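Side-chain contacts in endoglucanase (Komagataeibacter sucrofermentans, PDB 6VC5), which probably cleaves internal beta-1,4-glucosidic linkages in cellulose and related beta-glucans, as a family 8 glycoside hydrolase: residues Pro217-Asp222 / Ser245-His250; His32-Gly37 / Ala223-Leu228; Tyr157-Leu162 / Ala233-Pro238. All coordinates share one frame; numbering follows the deposited sequence. Where two conformers were deposited one is given.

Interaction 1 of 3, residues Pro217-Asp222 / Ser245-His250; sequences PRFSYD and SRFWNH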
loop_
_atom_site.group_PDB
_atom_site.type_symbol
_atom_site.label_atom_id
_atom_site.label_comp_id
_atom_site.label_asym_id
_atom_site.label_seq_id
_atom_site.Cartn_x
_atom_site.Cartn_y
_atom_site.Cartn_z
ATOM N N PRO A 217 2.936 -18.715 5.037
ATOM C CA PRO A 217 3.188 -18.654 3.577
ATOM C C PRO A 217 1.904 -18.483 2.772
ATOM O O PRO A 217 1.424 -19.396 2.088
ATOM C CB PRO A 217 3.865 -20.002 3.315
ATOM C CG PRO A 217 3.188 -20.921 4.299
ATOM C CD PRO A 217 3.040 -20.094 5.556
ATOM N N ARG A 218 1.343 -17.273 2.814
ATOM C CA ARG A 218 -0.012 -17.021 2.350
ATOM C C ARG A 218 -0.066 -15.851 1.376
ATOM O O ARG A 218 0.814 -14.987 1.360
ATOM C CB ARG A 218 -0.939 -16.688 3.523
ATOM C CG ARG A 218 -1.062 -17.802 4.517
ATOM C CD ARG A 218 -1.722 -17.308 5.770
ATOM N NE ARG A 218 -1.857 -18.399 6.731
ATOM C CZ ARG A 218 -2.362 -18.243 7.944
ATOM N NH1 ARG A 218 -2.776 -17.047 8.334
ATOM N NH2 ARG A 218 -2.457 -19.291 8.762
ATOM N N PHE A 219 -1.113 -15.845 0.572
ATOM C CA PHE A 219 -1.681 -14.663 -0.075
ATOM C C PHE A 219 -2.800 -14.196 0.839
ATOM O O PHE A 219 -3.732 -14.885 0.987
ATOM C CB PHE A 219 -2.278 -15.041 -1.446
ATOM C CG PHE A 219 -3.071 -13.933 -2.123
ATOM C CD1 PHE A 219 -2.475 -13.040 -2.947
ATOM C CD2 PHE A 219 -4.426 -13.868 -1.971
ATOM C CE1 PHE A 219 -3.205 -12.077 -3.588
ATOM C CE2 PHE A 219 -5.171 -12.896 -2.602
ATOM C CZ PHE A 219 -4.551 -11.986 -3.400
ATOM N N SER A 220 -2.668 -13.021 1.436
ATOM C CA SER A 220 -3.645 -12.534 2.383
ATOM C C SER A 220 -3.693 -11.010 2.471
ATOM O O SER A 220 -3.800 -10.363 1.479
ATOM C CB SER A 220 -3.490 -13.201 3.763
ATOM O OG SER A 220 -2.453 -12.723 4.542
ATOM N N TYR A 221 -3.605 -10.484 3.671
ATOM C CA TYR A 221 -3.967 -9.116 3.919
ATOM C C TYR A 221 -3.011 -8.077 3.354
ATOM O O TYR A 221 -3.377 -6.959 3.186
ATOM C CB TYR A 221 -4.186 -8.923 5.417
ATOM C CG TYR A 221 -5.300 -9.782 5.921
ATOM C CD1 TYR A 221 -6.581 -9.361 5.842
ATOM C CD2 TYR A 221 -5.062 -11.036 6.429
ATOM C CE1 TYR A 221 -7.611 -10.138 6.279
ATOM C CE2 TYR A 221 -6.103 -11.834 6.857
ATOM C CZ TYR A 221 -7.369 -11.371 6.784
ATOM O OH TYR A 221 -8.466 -12.075 7.203
ATOM N N ASP A 222 -1.784 -8.488 3.055
ATOM C CA ASP A 222 -0.850 -7.635 2.328
ATOM C C ASP A 222 -0.988 -7.790 0.809
ATOM O O ASP A 222 -1.198 -6.835 0.091
ATOM C CB ASP A 222 0.604 -8.003 2.681
ATOM C CG ASP A 222 1.002 -7.672 4.123
ATOM O OD1 ASP A 222 0.660 -8.448 5.031
ATOM O OD2 ASP A 222 1.720 -6.690 4.342
ATOM N N SER A 245 -8.570 -13.503 -12.161
ATOM C CA SER A 245 -9.984 -13.731 -12.449
ATOM C C SER A 245 -10.384 -15.171 -12.151
ATOM O O SER A 245 -11.451 -15.418 -11.575
ATOM C CB SER A 245 -10.286 -13.388 -13.909
ATOM O OG SER A 245 -10.077 -12.008 -14.169
ATOM N N ARG A 246 -9.530 -16.133 -12.519
ATOM C CA ARG A 246 -9.834 -17.535 -12.247
ATOM C C ARG A 246 -9.936 -17.787 -10.753
ATOM O O ARG A 246 -10.790 -18.561 -10.298
ATOM C CB ARG A 246 -8.746 -18.425 -12.846
ATOM C CG ARG A 246 -9.245 -19.297 -13.970
ATOM C CD ARG A 246 -8.153 -20.215 -14.481
ATOM N NE ARG A 246 -6.950 -19.481 -14.865
ATOM C CZ ARG A 246 -6.852 -18.714 -15.947
ATOM N NH1 ARG A 246 -5.710 -18.093 -16.223
ATOM N NH2 ARG A 246 -7.890 -18.570 -16.755
ATOM N N PHE A 247 -9.076 -17.128 -9.978
ATOM C CA PHE A 247 -9.088 -17.264 -8.529
ATOM C C PHE A 247 -10.369 -16.684 -7.923
ATOM O O PHE A 247 -11.072 -17.366 -7.166
ATOM C CB PHE A 247 -7.835 -16.590 -7.957
ATOM C CG PHE A 247 -7.785 -16.560 -6.460
ATOM C CD1 PHE A 247 -7.633 -17.734 -5.736
ATOM C CD2 PHE A 247 -7.871 -15.360 -5.778
ATOM C CE1 PHE A 247 -7.585 -17.713 -4.359
ATOM C CE2 PHE A 247 -7.827 -15.332 -4.395
ATOM C CZ PHE A 247 -7.682 -16.505 -3.687
ATOM N N TRP A 248 -10.699 -15.426 -8.244
ATOM C CA TRP A 248 -11.893 -14.833 -7.650
ATOM C C TRP A 248 -13.134 -15.643 -7.992
ATOM O O TRP A 248 -14.007 -15.850 -7.142
ATOM C CB TRP A 248 -12.138 -13.413 -8.152
ATOM C CG TRP A 248 -11.010 -12.437 -8.152
ATOM C CD1 TRP A 248 -10.648 -11.636 -9.200
ATOM C CD2 TRP A 248 -10.167 -12.064 -7.053
ATOM N NE1 TRP A 248 -9.611 -10.823 -8.836
ATOM C CE2 TRP A 248 -9.295 -11.059 -7.526
ATOM C CE3 TRP A 248 -10.048 -12.492 -5.728
ATOM C CZ2 TRP A 248 -8.312 -10.475 -6.721
ATOM C CZ3 TRP A 248 -9.071 -11.907 -4.923
ATOM C CH2 TRP A 248 -8.216 -10.915 -5.426
ATOM N N ASN A 249 -13.256 -16.062 -9.248
ATOM C CA ASN A 249 -14.474 -16.720 -9.697
ATOM C C ASN A 249 -14.599 -18.156 -9.204
ATOM O O ASN A 249 -15.723 -18.673 -9.135
ATOM C CB ASN A 249 -14.567 -16.624 -11.217
ATOM C CG ASN A 249 -14.926 -15.225 -11.672
ATOM O OD1 ASN A 249 -15.948 -14.681 -11.264
ATOM N ND2 ASN A 249 -14.080 -14.629 -12.506
ATOM N N HIS A 250 -13.492 -18.801 -8.832
ATOM C CA HIS A 250 -13.584 -20.128 -8.227
ATOM C C HIS A 250 -14.308 -20.079 -6.893
ATOM O O HIS A 250 -15.089 -20.984 -6.565
ATOM C CB HIS A 250 -12.198 -20.730 -8.004
ATOM C CG HIS A 250 -12.240 -22.100 -7.398
ATOM N ND1 HIS A 250 -12.558 -23.229 -8.123
ATOM C CD2 HIS A 250 -11.995 -22.521 -6.134
ATOM C CE1 HIS A 250 -12.512 -24.286 -7.331
ATOM N NE2 HIS A 250 -12.175 -23.884 -6.118
#

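Interaction 2 of 3, residues His32-Gly37 / Ala223-Leu228; sequences HSEGQG and AIRVPL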
loop_
_atom_site.group_PDB
_atom_site.type_symbol
_atom_site.label_atom_id
_atom_site.label_comp_id
_atom_site.label_asym_id
_atom_site.label_seq_id
_atom_site.Cartn_x
_atom_site.Cartn_y
_atom_site.Cartn_z
ATOM N N HIS A 32 -0.159 4.724 12.737
ATOM C CA HIS A 32 0.875 4.164 11.864
ATOM C C HIS A 32 1.163 5.120 10.726
ATOM O O HIS A 32 0.314 5.901 10.365
ATOM C CB HIS A 32 0.413 2.831 11.251
ATOM C CG HIS A 32 0.213 1.741 12.247
ATOM N ND1 HIS A 32 -0.973 1.064 12.368
ATOM C CD2 HIS A 32 1.045 1.206 13.169
ATOM C CE1 HIS A 32 -0.866 0.159 13.327
ATOM N NE2 HIS A 32 0.348 0.228 13.831
ATOM N N SER A 33 2.352 5.040 10.150
ATOM C CA SER A 33 2.620 5.860 8.967
ATOM C C SER A 33 1.683 5.495 7.821
ATOM O O SER A 33 1.255 6.369 7.064
ATOM C CB SER A 33 4.095 5.774 8.539
ATOM O OG SER A 33 4.451 4.458 8.130
ATOM N N GLU A 34 1.328 4.213 7.688
ATOM C CA GLU A 34 0.397 3.815 6.641
ATOM C C GLU A 34 -0.973 4.443 6.875
ATOM O O GLU A 34 -1.620 4.912 5.934
ATOM C CB GLU A 34 0.299 2.286 6.608
ATOM C CG GLU A 34 -0.675 1.712 5.588
ATOM C CD GLU A 34 -0.766 0.185 5.656
ATOM O OE1 GLU A 34 -0.101 -0.421 6.530
ATOM O OE2 GLU A 34 -1.500 -0.407 4.829
ATOM N N GLY A 35 -1.411 4.493 8.133
ATOM C CA GLY A 35 -2.704 5.087 8.442
ATOM C C GLY A 35 -2.746 6.589 8.222
ATOM O O GLY A 35 -3.737 7.124 7.726
ATOM N N GLN A 36 -1.690 7.296 8.622
ATOM C CA GLN A 36 -1.640 8.724 8.318
ATOM C C GLN A 36 -1.619 8.931 6.806
ATOM O O GLN A 36 -2.278 9.840 6.270
ATOM C CB GLN A 36 -0.403 9.355 8.963
ATOM C CG GLN A 36 -0.337 9.248 10.493
ATOM C CD GLN A 36 -1.527 9.888 11.180
ATOM O OE1 GLN A 36 -2.263 9.223 11.897
ATOM N NE2 GLN A 36 -1.719 11.192 10.959
ATOM N N GLY A 37 -0.910 8.046 6.098
ATOM C CA GLY A 37 -0.869 8.130 4.653
ATOM C C GLY A 37 -2.231 7.944 4.018
ATOM O O GLY A 37 -2.585 8.660 3.078
ATOM N N ALA A 223 -0.928 -9.034 0.356
ATOM C CA ALA A 223 -0.846 -9.334 -1.058
ATOM C C ALA A 223 -2.081 -8.923 -1.843
ATOM O O ALA A 223 -2.006 -8.727 -3.014
ATOM C CB ALA A 223 -0.505 -10.800 -1.300
ATOM N N ILE A 224 -3.188 -8.735 -1.156
ATOM C CA ILE A 224 -4.423 -8.427 -1.841
ATOM C C ILE A 224 -4.319 -7.010 -2.355
ATOM O O ILE A 224 -4.917 -6.730 -3.373
ATOM C CB ILE A 224 -5.616 -8.462 -0.841
ATOM C CG1 ILE A 224 -6.959 -8.198 -1.522
ATOM C CG2 ILE A 224 -5.423 -7.417 0.247
ATOM C CD1 ILE A 224 -7.343 -9.291 -2.482
ATOM N N ARG A 225 -3.400 -6.175 -1.945
ATOM C CA ARG A 225 -3.185 -4.920 -2.625
ATOM C C ARG A 225 -2.541 -5.015 -4.004
ATOM O O ARG A 225 -2.563 -4.077 -4.744
ATOM C CB ARG A 225 -2.503 -3.908 -1.710
ATOM C CG ARG A 225 -3.427 -3.464 -0.581
ATOM C CD ARG A 225 -2.938 -2.259 0.199
ATOM N NE ARG A 225 -3.395 -2.357 1.587
ATOM C CZ ARG A 225 -4.415 -1.687 2.130
ATOM N NH1 ARG A 225 -4.723 -1.897 3.372
ATOM N NH2 ARG A 225 -5.112 -0.803 1.454
ATOM N N VAL A 226 -1.810 -6.086 -4.240
ATOM C CA VAL A 226 -1.044 -6.187 -5.480
ATOM C C VAL A 226 -1.895 -6.056 -6.744
ATOM O O VAL A 226 -1.629 -5.203 -7.564
ATOM C CB VAL A 226 -0.159 -7.458 -5.522
ATOM C CG1 VAL A 226 0.475 -7.637 -6.898
ATOM C CG2 VAL A 226 0.924 -7.351 -4.458
ATOM N N PRO A 227 -2.907 -6.893 -6.905
ATOM C CA PRO A 227 -3.745 -6.718 -8.100
ATOM C C PRO A 227 -4.378 -5.334 -8.175
ATOM O O PRO A 227 -4.520 -4.788 -9.276
ATOM C CB PRO A 227 -4.784 -7.849 -7.975
ATOM C CG PRO A 227 -4.769 -8.228 -6.508
ATOM C CD PRO A 227 -3.343 -8.044 -6.091
ATOM N N LEU A 228 -4.704 -4.723 -7.032
ATOM C CA LEU A 228 -5.272 -3.377 -7.055
ATOM C C LEU A 228 -4.277 -2.346 -7.582
ATOM O O LEU A 228 -4.609 -1.548 -8.466
ATOM C CB LEU A 228 -5.773 -2.986 -5.670
ATOM C CG LEU A 228 -6.507 -1.641 -5.700
ATOM C CD1 LEU A 228 -7.790 -1.748 -6.517
ATOM C CD2 LEU A 228 -6.795 -1.174 -4.295
#

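Interaction 3 of 3, residues Tyr157-Leu162 / Ala233-Pro238; sequences YVMPSL and AHMLTP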
loop_
_atom_site.group_PDB
_atom_site.type_symbol
_atom_site.label_atom_id
_atom_site.label_comp_id
_atom_site.label_asym_id
_atom_site.label_seq_id
_atom_site.Cartn_x
_atom_site.Cartn_y
_atom_site.Cartn_z
ATOM N N TYR A 157 4.957 -2.032 -3.318
ATOM C CA TYR A 157 5.118 -1.372 -4.614
ATOM C C TYR A 157 3.818 -0.634 -4.906
ATOM O O TYR A 157 2.939 -1.097 -5.642
ATOM C CB TYR A 157 5.431 -2.386 -5.705
ATOM C CG TYR A 157 6.872 -2.834 -5.762
ATOM C CD1 TYR A 157 7.748 -2.293 -6.694
ATOM C CD2 TYR A 157 7.349 -3.810 -4.895
ATOM C CE1 TYR A 157 9.066 -2.710 -6.762
ATOM C CE2 TYR A 157 8.669 -4.235 -4.953
ATOM C CZ TYR A 157 9.521 -3.683 -5.893
ATOM O OH TYR A 157 10.831 -4.113 -5.949
ATOM N N VAL A 158 3.685 0.528 -4.279
ATOM C CA VAL A 158 2.513 1.377 -4.465
ATOM C C VAL A 158 2.676 2.021 -5.834
ATOM O O VAL A 158 3.191 3.140 -5.961
ATOM C CB VAL A 158 2.398 2.394 -3.314
ATOM C CG1 VAL A 158 1.165 3.293 -3.484
ATOM C CG2 VAL A 158 2.354 1.675 -1.958
ATOM N N MET A 159 2.265 1.297 -6.871
ATOM C CA MET A 159 2.643 1.684 -8.227
ATOM C C MET A 159 2.229 3.101 -8.621
ATOM O O MET A 159 3.048 3.788 -9.250
ATOM C CB MET A 159 2.210 0.608 -9.237
ATOM C CG MET A 159 3.001 -0.712 -9.131
ATOM S SD MET A 159 4.778 -0.571 -9.515
ATOM C CE MET A 159 5.215 -2.302 -9.852
ATOM N N PRO A 160 1.035 3.609 -8.290
ATOM C CA PRO A 160 0.724 5.012 -8.639
ATOM C C PRO A 160 1.641 6.018 -7.966
ATOM O O PRO A 160 1.814 7.137 -8.477
ATOM C CB PRO A 160 -0.714 5.186 -8.145
ATOM C CG PRO A 160 -1.276 3.784 -8.155
ATOM C CD PRO A 160 -0.147 2.891 -7.767
ATOM N N SER A 161 2.221 5.661 -6.819
ATOM C CA SER A 161 3.170 6.558 -6.177
ATOM C C SER A 161 4.522 6.546 -6.879
ATOM O O SER A 161 5.162 7.600 -7.013
ATOM C CB SER A 161 3.335 6.181 -4.707
ATOM O OG SER A 161 4.091 7.180 -4.061
ATOM N N LEU A 162 4.982 5.366 -7.316
ATOM C CA LEU A 162 6.211 5.299 -8.104
ATOM C C LEU A 162 6.065 6.064 -9.412
ATOM O O LEU A 162 7.006 6.733 -9.852
ATOM C CB LEU A 162 6.603 3.837 -8.355
ATOM C CG LEU A 162 6.833 2.973 -7.113
ATOM C CD1 LEU A 162 7.296 1.581 -7.532
ATOM C CD2 LEU A 162 7.836 3.615 -6.187
ATOM N N ALA A 233 -2.473 1.326 -11.833
ATOM C CA ALA A 233 -1.376 1.869 -12.626
ATOM C C ALA A 233 -1.374 1.405 -14.082
ATOM O O ALA A 233 -0.434 1.743 -14.814
ATOM C CB ALA A 233 -0.039 1.509 -11.977
ATOM N N HIS A 234 -2.377 0.638 -14.518
ATOM C CA HIS A 234 -2.461 0.133 -15.897
ATOM C C HIS A 234 -1.284 -0.777 -16.244
ATOM O O HIS A 234 -0.801 -0.800 -17.380
ATOM C CB HIS A 234 -2.633 1.269 -16.909
ATOM C CG HIS A 234 -3.724 2.229 -16.550
ATOM N ND1 HIS A 234 -5.056 1.878 -16.557
ATOM C CD2 HIS A 234 -3.677 3.523 -16.155
ATOM C CE1 HIS A 234 -5.786 2.918 -16.195
ATOM N NE2 HIS A 234 -4.973 3.930 -15.945
ATOM N N MET A 235 -0.834 -1.549 -15.255
ATOM C CA MET A 235 0.290 -2.459 -15.409
ATOM C C MET A 235 -0.113 -3.921 -15.304
ATOM O O MET A 235 0.768 -4.790 -15.353
ATOM C CB MET A 235 1.374 -2.182 -14.353
ATOM C CG MET A 235 2.087 -0.832 -14.462
ATOM S SD MET A 235 3.140 -0.504 -12.997
ATOM C CE MET A 235 3.675 1.166 -13.332
ATOM N N LEU A 236 -1.403 -4.227 -15.149
ATOM C CA LEU A 236 -1.852 -5.613 -15.021
ATOM C C LEU A 236 -1.904 -6.253 -16.408
ATOM O O LEU A 236 -2.719 -5.861 -17.251
ATOM C CB LEU A 236 -3.214 -5.659 -14.333
ATOM C CG LEU A 236 -3.667 -7.016 -13.794
ATOM C CD1 LEU A 236 -2.727 -7.487 -12.695
ATOM C CD2 LEU A 236 -5.095 -6.930 -13.278
ATOM N N THR A 237 -1.026 -7.233 -16.650
ATOM C CA THR A 237 -0.952 -7.883 -17.950
ATOM C C THR A 237 -2.163 -8.785 -18.160
ATOM O O THR A 237 -2.826 -9.182 -17.199
ATOM C CB THR A 237 0.305 -8.742 -18.036
ATOM O OG1 THR A 237 0.265 -9.756 -17.021
ATOM C CG2 THR A 237 1.564 -7.893 -17.874
ATOM N N PRO A 238 -2.472 -9.117 -19.416
ATOM C CA PRO A 238 -3.523 -10.121 -19.675
ATOM C C PRO A 238 -3.319 -11.434 -18.936
ATOM O O PRO A 238 -4.277 -11.965 -18.354
ATOM C CB PRO A 238 -3.459 -10.292 -21.200
ATOM C CG PRO A 238 -2.939 -8.988 -21.697
ATOM C CD PRO A 238 -1.974 -8.497 -20.661
#

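Interaction 1 of 3, residues Pro217-Asp222 / Ser245-His250
F219 meets two aromatic side chains of the segment 245-250, F247 and W248. The contact is small and buried, and no hydrogen bond crosses it. F219 CE2 lies 4.0 Å from F247 CE2. The two rings meet obliquely, with planes 81° apart and centroids separated by 5.8 Å. Both phenylalanines hold CG anti to the backbone N (chi1 172° in F219, 175° in F247). This sets each CG beside its own carbonyl carbon. The backbones stay well apart, with 11.5 Å between F219 CA and F247 CA. W248 reaches in differently. Its CB points past the strand, while the six-membered ring of the indole reaches F219, with CH2 nearest. W248 CH2 sits near the plane of the F219 ring, at its edge, 4.3 Å from F219 CZ. F247 also meets W193 edge-to-face and touches V260. The three rings pack strand 218-219 against helix 238-251. Strand 218-219 pairs antiparallel with strand 260-261, through a backbone bond between F219 and V260. W248 also packs on I224, near the start of helix 225-232.

Interaction 2 of 3, residues His32-Gly37 / Ala223-Leu228
E34 and R225 face each other close to the centre of the chain, in the (alpha/alpha)6 fold of family 8 glycoside hydrolases. Their side chains come from opposite directions. Helix 33-46 supplies E34 and helix 225-232 supplies R225. The link is a long salt bridge, with E34 OE2 3.8 Å from R225 NH1. The oxygen lies over one face of the guanidinium, well out of its plane. No N-H points at it, so the attraction is one of charge only. The carboxylate and guanidinium planes are 75° apart. R225 was deposited in two conformers, so the salt bridge is doubtful as a fixed feature. E34 is stretched out from its helix: CG is anti to the backbone N (chi1 178°), and chi2 is also extended. The helix backbones thus stay well apart, with 13.2 Å between E34 CA and R225 CA. R225 bends at chi3, which turns its flat head relative to the aliphatic stem. Outside the pair, the R225 side chain packs on Y301, L305 and L308 of helix 300-313. Helix 33-46 starts just before E34, with H32 at its N-cap position and its ring against W73. The strongest polar partner of E34 is one turn on in its own helix, where Y38 OH hydrogen-bonds to E34 OE2.

Interaction 3 of 3, residues Tyr157-Leu162 / Ala233-Pro238
The carbonyl oxygen of V158 takes two backbone bonds, from S161 N at 2.8 Å and from L162 N at 3.2 Å. V158 is the N-cap residue of helix 159-169, and these bonds shape the first turn. That turn presents M159 and P160 to the segment 233-238. The nearest approach is M159 CB to A233 CB, 3.7 Å. P160 adds a looser touch, its CD 4.4 Å from A233 CB. M235, two residues after A233, completes the contact. Its SD lies 3.8 Å from M159 SD and 3.9 Å from M159 CG, and the remaining M159 side-chain carbons are close by. M159 is folded at chi2 (-64°), so its chain curls round the sulfur of M235. M235 is extended beyond CG, and the two side chains cross at about a right angle. A233 and M235 flank H234, the first residue past helix 225-232, which has positive phi in a Schellman motif. Further on, T237 OG1 caps L240 N at the start of helix 238-251. M163 of helix 159-169 also touches A233 and M235, while M178 and L182 of helix 172-187 meet M235. No hydrogen bond crosses between the two segments. The contact relies on dispersion between methyl, methylene and thioether groups, so close fit rather than directional bonding joins the interhelical loop to the helix start.

Overall arrangement
Along the chain the six segments run 32-37, 157-162, 217-222, 223-228, 233-238 and 245-250. The last four are close in sequence and pass from strand 218-219 through helix 225-232 into helix 238-251. Interactions 1 and 2 have centres 16 Å apart and touch directly: F219 CZ lies 3.9 Å from I224 CA. Interaction 3 touches neither; its centre is 14 Å from that of interaction 2 and 18 Å from that of interaction 1. Interaction 2 is about 3 Å from the spatial centre of the chain, interactions 3 and 1 about 11 Å and 17 Å. Interactions 2 and 3 reach far along the chain, to helices 33-46 and 159-169; interaction 1 packs the ends of the local run together.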